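Local coordinates for protein GDP-perosamine synthase (Caulobacter crescentus, PDB 3BN1) that makes GDP-perosamine by a pyridoxal phosphate-dependent transfer of an amino group from L-glutamate to GDP-4-keto-6-deoxy-D-mannose, for the O-antigen of the outer membrane, at residues N61-L66 and Y88-N93; H67-A72 and C179-F184. One frame throughout, in Å; residues are numbered along the deposited sequence.

Contact 1 (N61-L66 and Y88-N93); sequences NGTTAL and YIASAN. With AKG (2-oxoglutaric acid), chain G.
Thr63 and Ala90 meet where the first turn of helix 62-72 comes up against the start of helix 90-98. Thr63 OG1 lies 3.3 Å from Ala90 CB, and Thr63 CG2 touches the same methyl from farther off. Leu66, one turn on, lays CD1 alongside the backbone of the second helix, 4.0 Å from Ala90 O and 4.1 Å from Ser91 CA. No hydrogen bond links the two segments; the Thr63 side chain, the Ala90 methyl and Leu66 CD1 meet by van der Waals packing.

Thr63 OG1 stands beside its own backbone N (chi1 -68°) and hydrogen-bonds to a phosphate oxygen, OP2, of the pyridoxal phosphate-lysine at position 188. It also bonds to Gln215 of the second subunit. Gly62 N binds another phosphate oxygen of the cofactor, OP1. This fits the usual phosphate cup at a helix N-terminus.

Asn61 is the N-cap of that helix. Its OD1 accepts from Thr64 N at 3.0 Å, with an N-H...O angle of 153°, and more weakly from Thr63 N. Thr64 OG1 donates to Asn61 O at 3.1 Å from above the carbonyl plane. Asn61 O also accepts from Ala65 N. These bonds fix the helix end that presents Gly62 and Thr63 to the phosphate.

Tyr88 is part of the 2-oxoglutarate pocket. The ligand lies over one face of its ring, with ring atom CZ 3.6 Å from ligand atom C4. On the opposite face Ile89 CG2 lies 4.1 Å from the ring plane, toward the rim. Gln215 and Arg233 of the second subunit also bind this ligand.

Asn61 and Ile89 pack against the second subunit. Within the chain, Leu66 packs on Ile157 and Asp159 of strand 155-159 and on Thr181 of strand 179-183.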
loop_
_atom_site.group_PDB
_atom_site.type_symbol
_atom_site.label_atom_id
_atom_site.label_comp_id
_atom_site.label_asym_id
_atom_site.label_seq_id
_atom_site.Cartn_x
_atom_site.Cartn_y
_atom_site.Cartn_z
ATOM N N ASN A 61 2.909 -0.968 -4.452
ATOM C CA ASN A 61 3.375 0.164 -5.237
ATOM C C ASN A 61 4.886 0.245 -5.218
ATOM O O ASN A 61 5.539 -0.491 -4.493
ATOM C CB ASN A 61 2.598 1.470 -5.059
ATOM C CG ASN A 61 2.737 2.057 -3.657
ATOM O OD1 ASN A 61 3.823 2.431 -3.271
ATOM N ND2 ASN A 61 1.646 2.134 -2.899
ATOM N N GLY A 62 5.440 1.144 -6.016
ATOM C CA GLY A 62 6.880 1.252 -6.100
ATOM C C GLY A 62 7.444 2.021 -4.903
ATOM O O GLY A 62 8.604 1.905 -4.569
ATOM N N THR A 63 6.615 2.787 -4.207
ATOM C CA THR A 63 7.130 3.518 -3.042
ATOM C C THR A 63 7.243 2.586 -1.854
ATOM O O THR A 63 8.171 2.647 -1.040
ATOM C CB THR A 63 6.109 4.639 -2.727
ATOM O OG1 THR A 63 6.182 5.549 -3.818
ATOM C CG2 THR A 63 6.524 5.402 -1.460
ATOM N N THR A 64 6.255 1.717 -1.741
ATOM C CA THR A 64 6.303 0.790 -0.614
ATOM C C THR A 64 7.385 -0.284 -0.854
ATOM O O THR A 64 7.982 -0.792 0.090
ATOM C CB THR A 64 4.916 0.162 -0.402
ATOM O OG1 THR A 64 4.496 -0.473 -1.610
ATOM C CG2 THR A 64 3.874 1.264 -0.040
ATOM N N ALA A 65 7.629 -0.566 -2.136
ATOM C CA ALA A 65 8.661 -1.446 -2.623
ATOM C C ALA A 65 9.962 -0.893 -2.061
ATOM O O ALA A 65 10.750 -1.604 -1.415
ATOM C CB ALA A 65 8.700 -1.388 -4.166
ATOM N N LEU A 66 10.223 0.382 -2.336
ATOM C CA LEU A 66 11.444 0.939 -1.805
ATOM C C LEU A 66 11.546 0.810 -0.292
ATOM O O LEU A 66 12.554 0.375 0.253
ATOM C CB LEU A 66 11.489 2.414 -2.189
ATOM C CG LEU A 66 11.956 2.614 -3.630
ATOM C CD1 LEU A 66 11.718 4.114 -4.111
ATOM C CD2 LEU A 66 13.426 2.218 -3.781
ATOM N N TYR A 88 12.435 11.337 -8.257
ATOM C CA TYR A 88 11.081 11.415 -7.755
ATOM C C TYR A 88 11.215 11.259 -6.219
ATOM O O TYR A 88 12.033 10.511 -5.698
ATOM C CB TYR A 88 10.224 10.294 -8.345
ATOM C CG TYR A 88 8.848 10.406 -7.764
ATOM C CD1 TYR A 88 8.077 11.558 -7.984
ATOM C CD2 TYR A 88 8.354 9.379 -6.947
ATOM C CE1 TYR A 88 6.808 11.633 -7.499
ATOM C CE2 TYR A 88 7.103 9.450 -6.453
ATOM C CZ TYR A 88 6.368 10.587 -6.679
ATOM O OH TYR A 88 5.136 10.666 -6.096
ATOM N N ILE A 89 10.415 12.022 -5.487
ATOM C CA ILE A 89 10.616 12.155 -4.082
ATOM C C ILE A 89 10.499 10.896 -3.268
ATOM O O ILE A 89 11.044 10.846 -2.147
ATOM C CB ILE A 89 9.631 13.124 -3.492
ATOM C CG1 ILE A 89 10.140 13.652 -2.141
ATOM C CG2 ILE A 89 8.250 12.468 -3.505
ATOM C CD1 ILE A 89 9.345 14.889 -1.647
ATOM N N ALA A 90 9.806 9.895 -3.834
ATOM C CA ALA A 90 9.661 8.614 -3.167
ATOM C C ALA A 90 11.040 8.029 -2.890
ATOM O O ALA A 90 11.187 7.332 -1.868
ATOM C CB ALA A 90 8.776 7.631 -3.986
ATOM N N SER A 91 12.055 8.375 -3.696
ATOM C CA SER A 91 13.380 7.804 -3.472
ATOM C C SER A 91 13.898 8.187 -2.096
ATOM O O SER A 91 14.573 7.406 -1.394
ATOM C CB SER A 91 14.398 8.369 -4.484
ATOM O OG SER A 91 13.926 8.143 -5.791
ATOM N N ALA A 92 13.737 9.467 -1.799
ATOM C CA ALA A 92 14.245 10.000 -0.525
ATOM C C ALA A 92 13.279 9.654 0.563
ATOM O O ALA A 92 13.722 9.372 1.676
ATOM C CB ALA A 92 14.395 11.546 -0.622
ATOM N N ASN A 93 11.975 9.740 0.290
ATOM C CA ASN A 93 10.990 9.484 1.357
ATOM C C ASN A 93 11.141 8.116 1.935
ATOM O O ASN A 93 11.018 7.880 3.146
ATOM C CB ASN A 93 9.505 9.643 0.909
ATOM C CG ASN A 93 9.141 11.119 0.656
ATOM O OD1 ASN A 93 9.836 12.038 1.117
ATOM N ND2 ASN A 93 8.023 11.345 -0.043
HETATM C C1 AKG G . 5.128 10.678 -11.998
HETATM O O1 AKG G . 4.218 11.546 -11.912
HETATM O O2 AKG G . 5.938 10.678 -12.956
HETATM C C2 AKG G . 5.240 9.629 -10.964
HETATM O O5 AKG G . 6.038 8.724 -11.108
HETATM C C3 AKG G . 4.362 9.765 -9.736
HETATM C C4 AKG G . 4.450 8.535 -8.858
HETATM C C5 AKG G . 3.265 8.522 -7.931
HETATM O O3 AKG G . 3.203 7.594 -7.080
HETATM O O4 AKG G . 2.329 9.533 -7.989
#

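Contact 2 (H67-A72 and C179-F184); sequences HLALVA and CATFSF
Residues 67-72, the later part of helix 62-72, pass over strand 179-183, and the backbones come nearest at Ala69 and Cys179, whose CA atoms are 7.3 Å apart. The small methyl of Ala69 points at the strand and makes every side-chain contact between the two segments. Cys179 and Thr181 point back at it from the helix-facing side of the strand. Ala180, between them, points away.

Cys179 SG is 4.0 Å from Ala69 CB, an apolar touch. A chi1 of 55° tucks the sulfur over its own backbone, toward the helix. Thr181 uses its methyl, with CG2 4.2 Å from Ala69 CB. Ala69 CB therefore rests over two neighbouring positions on one side of the strand.

The strand belongs to the seven-stranded mixed sheet of the large domain, which has the aspartate aminotransferase-like (fold type I) architecture. The backbones of Cys179 and Thr181 bond to Glu158 of strand 155-159, and those of Ala180 and Phe182 bond to Thr199 and Met197 of strand 196-200. Met209 of helix 203-213 touches both Cys179 and Ala72. Farther along the segment, Ser183 OG hydrogen-bonds to OP1 of the cofactor-lysine at position 188. The strand thus runs from this packing to the cofactor.

All three touching residues are buried. At this point helix and strand meet only by van der Waals contact, of two methyls and a sulfur. The contact is apolar and non-directional, with no hydrogen bond across it.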
loop_
_atom_site.group_PDB
_atom_site.type_symbol
_atom_site.label_atom_id
_atom_site.label_comp_id
_atom_site.label_asym_id
_atom_site.label_seq_id
_atom_site.Cartn_x
_atom_site.Cartn_y
_atom_site.Cartn_z
ATOM N N HIS A 67 10.504 1.257 0.405
ATOM C CA HIS A 67 10.483 1.167 1.861
ATOM C C HIS A 67 10.763 -0.272 2.287
ATOM O O HIS A 67 11.635 -0.525 3.123
ATOM C CB HIS A 67 9.118 1.684 2.486
ATOM C CG HIS A 67 9.079 1.676 4.001
ATOM N ND1 HIS A 67 7.907 1.595 4.731
ATOM C CD2 HIS A 67 10.079 1.787 4.919
ATOM C CE1 HIS A 67 8.193 1.619 6.031
ATOM N NE2 HIS A 67 9.505 1.734 6.169
ATOM N N LEU A 68 10.004 -1.203 1.718
ATOM C CA LEU A 68 10.180 -2.575 2.087
ATOM C C LEU A 68 11.635 -3.039 1.887
ATOM O O LEU A 68 12.240 -3.666 2.763
ATOM C CB LEU A 68 9.238 -3.450 1.250
ATOM C CG LEU A 68 9.325 -4.959 1.509
ATOM C CD1 LEU A 68 8.953 -5.248 2.992
ATOM C CD2 LEU A 68 8.326 -5.614 0.585
ATOM N N ALA A 69 12.210 -2.791 0.712
ATOM C CA ALA A 69 13.579 -3.291 0.479
ATOM C C ALA A 69 14.598 -2.687 1.476
ATOM O O ALA A 69 15.536 -3.350 1.964
ATOM C CB ALA A 69 13.966 -2.949 -0.975
ATOM N N LEU A 70 14.457 -1.394 1.784
ATOM C CA LEU A 70 15.418 -0.765 2.702
ATOM C C LEU A 70 15.295 -1.416 4.079
ATOM O O LEU A 70 16.272 -1.707 4.770
ATOM C CB LEU A 70 15.068 0.695 2.883
ATOM C CG LEU A 70 15.387 1.486 1.622
ATOM C CD1 LEU A 70 14.786 2.900 1.637
ATOM C CD2 LEU A 70 16.906 1.495 1.240
ATOM N N VAL A 71 14.051 -1.577 4.511
ATOM C CA VAL A 71 13.863 -2.153 5.840
ATOM C C VAL A 71 14.483 -3.562 5.851
ATOM O O VAL A 71 15.269 -3.892 6.753
ATOM C CB VAL A 71 12.397 -2.162 6.255
ATOM C CG1 VAL A 71 12.247 -2.949 7.576
ATOM C CG2 VAL A 71 11.861 -0.682 6.456
ATOM N N ALA A 72 14.207 -4.361 4.816
ATOM C CA ALA A 72 14.783 -5.717 4.665
ATOM C C ALA A 72 16.303 -5.715 4.692
ATOM O O ALA A 72 16.909 -6.543 5.350
ATOM C CB ALA A 72 14.335 -6.355 3.370
ATOM N N CYS A 179 19.597 -5.231 -4.494
ATOM C CA CYS A 179 18.190 -5.468 -4.813
ATOM C C CYS A 179 17.789 -4.264 -5.635
ATOM O O CYS A 179 18.623 -3.393 -5.947
ATOM C CB CYS A 179 17.290 -5.602 -3.577
ATOM S SG CYS A 179 17.450 -4.154 -2.469
ATOM N N ALA A 180 16.556 -4.252 -6.107
ATOM C CA ALA A 180 16.159 -3.084 -6.922
ATOM C C ALA A 180 14.658 -3.040 -6.819
ATOM O O ALA A 180 14.030 -4.068 -6.515
ATOM C CB ALA A 180 16.497 -3.324 -8.387
ATOM N N THR A 181 14.089 -1.888 -7.190
ATOM C CA THR A 181 12.632 -1.749 -7.170
ATOM C C THR A 181 12.116 -1.158 -8.491
ATOM O O THR A 181 12.836 -0.493 -9.269
ATOM C CB THR A 181 12.159 -0.908 -5.980
ATOM O OG1 THR A 181 12.644 0.402 -6.209
ATOM C CG2 THR A 181 12.831 -1.380 -4.682
ATOM N N PHE A 182 10.858 -1.497 -8.740
ATOM C CA PHE A 182 10.150 -1.040 -9.909
ATOM C C PHE A 182 8.761 -0.574 -9.536
ATOM O O PHE A 182 8.169 -1.004 -8.526
ATOM C CB PHE A 182 9.967 -2.172 -10.917
ATOM C CG PHE A 182 11.246 -2.721 -11.444
ATOM C CD1 PHE A 182 11.929 -3.733 -10.740
ATOM C CD2 PHE A 182 11.755 -2.250 -12.648
ATOM C CE1 PHE A 182 13.156 -4.216 -11.216
ATOM C CE2 PHE A 182 12.878 -2.822 -13.226
ATOM C CZ PHE A 182 13.617 -3.791 -12.490
ATOM N N SER A 183 8.245 0.258 -10.418
ATOM C CA SER A 183 6.913 0.837 -10.254
ATOM C C SER A 183 6.011 0.482 -11.447
ATOM O O SER A 183 6.408 0.616 -12.613
ATOM C CB SER A 183 7.006 2.352 -10.264
ATOM O OG SER A 183 5.683 2.887 -10.280
ATOM N N PHE A 184 4.776 0.081 -11.168
ATOM C CA PHE A 184 3.808 -0.201 -12.240
ATOM C C PHE A 184 2.691 0.797 -12.047
ATOM O O PHE A 184 1.547 0.563 -12.417
ATOM C CB PHE A 184 3.302 -1.617 -12.135
ATOM C CG PHE A 184 4.419 -2.616 -11.961
ATOM C CD1 PHE A 184 5.434 -2.691 -12.916
ATOM C CD2 PHE A 184 4.422 -3.547 -10.906
ATOM C CE1 PHE A 184 6.475 -3.632 -12.785
ATOM C CE2 PHE A 184 5.457 -4.479 -10.753
ATOM C CZ PHE A 184 6.489 -4.538 -11.713
#

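The centres of contact 1 and contact 2 are 8 Å apart, and both use helix 62-72. Thr63 and Leu66 on it serve contact 1, Ala69 contact 2. Along the chain the order is 61-66, 67-72, 88-93 and 179-184, so the two contacts interleave. They also touch in tight packing, Leu66 CD2 lying 3.1 Å from Thr181 OG1. The helix is thereby packed on helix 90-98 and on strand 179-183 of the large mixed sheet. Gly62 and Thr63 at its N-terminus and Ser183 at the end of the strand all bind the cofactor phosphate. The two packings thus bring together parts of one pyridoxal phosphate site.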